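Local coordinates for protein LacI family transcription regulator (Bifidobacterium animalis subsp. lactis, PDB 4O5A) that regulates transcription as a LacI-family protein, probably by binding operator DNA as a dimer in response to a small effector held in its periplasmic-binding-protein-like core, at the interface of chains A and B. Residues are numbered along the deposited sequence; one frame, centred on the assembly and turned at random. Chains: chain A/B, LacI family transcription regulator.

Contact 1: the interface of chains A and B. Residues chain A 92-93, 96-97, 305; chain B 77-78, 110, 112.
Helix 88-99 of chain A, through the stretch from A:Ile92 to A:Ser97, packs on the end of strand 105-111 of chain B and on the loop at B:Tyr77 and B:Asp78, with no direct hydrogen bond between the chains in this patch. The dimer interface of this LacI-family regulator thus shows how helix packing can do nearly without direct polar bonds. B:Tyr77 illustrates the fit. Its CG is anti to the backbone N (chi1 180°), which sends the ring from CB across the helix toward A:Leu305. CD1 and CE1 meet the helix: the carbonyl oxygen of A:Ser93 sits at this edge, in the ring plane, 3.4 Å from CE1, and CE1 also touches CB of A:Ser97. At the tip the phenol OH comes tip to tip with CD2 of A:Leu305 and is joined to OG of A:Ser97 through a water, 2.8 Å from the OH and 3.0 Å from the serine hydroxyl. The ring is flanked on both faces within its own chain, by CG of B:Asp78 over one face and by the methyl CE of selenomethionine B:Met112 over the other, both toward the rim, which would limit its rotation. That same CE lies 3.7 Å from CB of A:Ser97, so it packs against ring and helix at once. B:Met110, also selenomethionine, starts with CG anti to the backbone N (chi1 -170°) and then bends at chi2 and chi3. Its CB faces CA of A:Gly96, where no side chain intervenes, while the side chain crosses that of A:Ile92 at about a right angle, with CE 3.9 Å from CG2. OD1 of B:Asp78 lies 3.7 Å from both methyls of A:Leu305, the two side chains crossing at about a right angle. The patch thus joins the two subunits by close packing with a water-mediated link, and probably helps hold the regulator as a dimer.

Contact 2: the interface of chains A and B. Residues chain A 232-234, 259; chain B 288, 291-292.
A chi1 of -87° and a chi2 of -25° at B:Phe288 turn its ring to present one face to chain A, while at B:Val291 a chi1 of 172° sets CG1 anti to the backbone N and directs it toward A:Pro233. The proline and the phenylalanine ring make a CH-pi contact in the periplasmic-binding-protein-like core of a LacI-family regulator, where the short helix 288-292 of chain B meets the first turn of helix 233-245 of chain A. A:Pro233 crosses the phenylalanine at about a right angle and places CD over the ring face, 3.6 Å from the ring centroid and displaced toward the rim on the CG side. The neighbouring CG of the proline touches CD1 of the ring and lies 3.9 Å from CG1 of B:Val291, while its CB packs on CB of B:Ala292. On the other flank, CG1 of A:Val259 comes obliquely to CB of B:Phe288 at 4.1 Å. An alanine in place of B:Phe288 would remove the aromatic face beneath A:Pro233 and would probably loosen the packing of the proline across the interface. A:Glu234, bent at chi2, brings its carboxylate OE2 to 3.5 Å from CG1 of B:Val291, a van der Waals approach to a methyl. Likewise, the carbonyl oxygen of A:Val259 meets the methyl CB of B:Ala292 at 3.7 Å.

Contact 1: the interface of chains A and B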
# COMPACT_ATOMS: atom_id res chain seq x y z
N ILE A 92 0.42 -9.47 4.81
CA ILE A 92 -0.86 -10.11 5.08
C ILE A 92 -1.24 -11.12 3.98
O ILE A 92 -1.81 -12.18 4.29
CB ILE A 92 -1.97 -9.05 5.31
CG1 ILE A 92 -1.75 -8.39 6.67
CG2 ILE A 92 -3.35 -9.68 5.28
CD1 ILE A 92 -2.71 -7.26 6.96
N SER A 93 -0.94 -10.80 2.73
CA SER A 93 -1.12 -11.75 1.63
C SER A 93 -0.29 -13.04 1.83
O SER A 93 -0.79 -14.14 1.62
CB SER A 93 -0.77 -11.13 0.28
OG SER A 93 -1.77 -10.22 -0.12
N GLY A 96 -1.72 -15.02 4.81
CA GLY A 96 -2.93 -15.69 4.37
C GLY A 96 -2.69 -16.90 3.49
O GLY A 96 -3.43 -17.87 3.56
N SER A 97 -1.63 -16.87 2.67
CA SER A 97 -1.37 -17.98 1.76
C SER A 97 -1.06 -19.23 2.55
O SER A 97 -1.32 -20.34 2.10
CB SER A 97 -0.24 -17.66 0.76
OG SER A 97 1.05 -17.78 1.32
N LEU A 305 6.27 -11.22 0.65
CA LEU A 305 5.30 -12.29 0.48
C LEU A 305 5.78 -13.57 1.15
O LEU A 305 5.08 -14.12 2.01
CB LEU A 305 5.04 -12.57 -1.00
CG LEU A 305 4.03 -11.70 -1.74
CD1 LEU A 305 4.05 -12.04 -3.23
CD2 LEU A 305 2.64 -11.93 -1.16
N TYR B 77 -5.88 -12.79 -2.86
CA TYR B 77 -4.43 -12.98 -2.80
C TYR B 77 -3.74 -12.13 -3.86
O TYR B 77 -4.12 -12.16 -5.04
CB TYR B 77 -4.06 -14.45 -2.97
CG TYR B 77 -2.56 -14.70 -2.92
CD1 TYR B 77 -1.86 -14.59 -1.72
CD2 TYR B 77 -1.86 -15.06 -4.06
CE1 TYR B 77 -0.49 -14.82 -1.67
CE2 TYR B 77 -0.50 -15.29 -4.02
CZ TYR B 77 0.18 -15.17 -2.82
OH TYR B 77 1.54 -15.41 -2.78
N ASP B 78 -2.71 -11.39 -3.43
CA ASP B 78 -2.03 -10.37 -4.24
C ASP B 78 -2.97 -9.25 -4.65
O ASP B 78 -3.50 -8.54 -3.80
CB ASP B 78 -1.35 -10.98 -5.47
CG ASP B 78 -0.01 -11.58 -5.14
OD1 ASP B 78 0.55 -11.23 -4.08
OD2 ASP B 78 0.49 -12.40 -5.94
N MSE B 110 -8.29 -15.07 3.14
CA MSE B 110 -7.67 -14.77 1.86
C MSE B 110 -8.19 -15.77 0.84
O MSE B 110 -8.03 -16.97 1.02
CB MSE B 110 -6.14 -14.86 2.01
CG MSE B 110 -5.28 -14.35 0.84
SE MSE B 110 -5.13 -12.40 0.72
CE MSE B 110 -5.08 -11.97 2.61
N MSE B 112 -7.72 -17.57 -2.62
CA MSE B 112 -6.59 -17.85 -3.51
C MSE B 112 -7.08 -18.14 -4.92
O MSE B 112 -6.30 -18.17 -5.87
CB MSE B 112 -5.78 -19.05 -2.99
CG MSE B 112 -5.47 -19.01 -1.50
SE MSE B 112 -4.28 -17.56 -0.96
CE MSE B 112 -2.71 -18.10 -2.00
O HOH W 1 2.90 -16.32 -0.50

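Contact 2: the interface of chains A and B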
# COMPACT_ATOMS: atom_id res chain seq x y z
N THR A 232 7.71 10.94 4.91
CA THR A 232 6.83 11.62 3.95
C THR A 232 7.64 12.13 2.76
O THR A 232 8.85 12.36 2.89
CB THR A 232 6.09 12.81 4.57
OG1 THR A 232 7.04 13.83 4.92
CG2 THR A 232 5.31 12.38 5.81
N PRO A 233 6.99 12.34 1.61
CA PRO A 233 7.75 12.88 0.48
C PRO A 233 8.22 14.31 0.75
O PRO A 233 9.30 14.67 0.26
CB PRO A 233 6.75 12.85 -0.68
CG PRO A 233 5.41 12.83 -0.02
CD PRO A 233 5.61 12.01 1.22
N GLU A 234 7.46 15.09 1.51
CA GLU A 234 7.90 16.46 1.83
C GLU A 234 9.21 16.41 2.63
O GLU A 234 10.13 17.18 2.40
CB GLU A 234 6.82 17.24 2.59
CG GLU A 234 5.53 17.48 1.81
CD GLU A 234 4.56 16.29 1.83
OE1 GLU A 234 4.82 15.28 2.52
OE2 GLU A 234 3.51 16.37 1.15
N VAL A 259 8.91 6.17 -1.53
CA VAL A 259 8.31 7.49 -1.77
C VAL A 259 9.34 8.60 -1.61
O VAL A 259 9.34 9.59 -2.36
CB VAL A 259 7.10 7.76 -0.84
CG1 VAL A 259 5.95 6.86 -1.20
CG2 VAL A 259 7.48 7.56 0.60
N PHE B 288 0.89 9.39 -1.78
CA PHE B 288 2.14 10.13 -1.65
C PHE B 288 2.95 10.10 -2.94
O PHE B 288 3.76 11.00 -3.20
CB PHE B 288 2.98 9.55 -0.52
CG PHE B 288 2.67 10.13 0.83
CD1 PHE B 288 2.12 11.40 0.96
CD2 PHE B 288 2.95 9.40 1.98
CE1 PHE B 288 1.84 11.92 2.21
CE2 PHE B 288 2.67 9.92 3.24
CZ PHE B 288 2.11 11.18 3.35
N VAL B 291 2.49 13.15 -5.03
CA VAL B 291 3.11 14.34 -4.46
C VAL B 291 4.60 14.35 -4.80
O VAL B 291 5.21 15.41 -4.94
CB VAL B 291 2.90 14.36 -2.94
CG1 VAL B 291 3.69 15.47 -2.27
CG2 VAL B 291 1.40 14.53 -2.64
N ALA B 292 5.17 13.16 -4.94
CA ALA B 292 6.62 13.00 -5.11
C ALA B 292 7.06 13.01 -6.56
O ALA B 292 8.26 12.99 -6.84
CB ALA B 292 7.10 11.68 -4.46

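Contact 1 and contact 2 belong to the same two-fold interface, with the centres of their C-alpha atoms about 27 Å apart. They share no residue or helix, yet each draws on both chains: in contact 1 helix 88-99 faces strand 105-111 and helix 304-320 faces the loop at B:Tyr77 and B:Asp78, whereas helices 233-245 and 258-271 face helix 288-292 in contact 2. Symmetry repeats each with the chains exchanged. The two patches thus sample well-separated parts of one interface, and a shift of one part of a subunit against another would probably be felt differently at each, a plausible route for relaying an effector signal through the dimer.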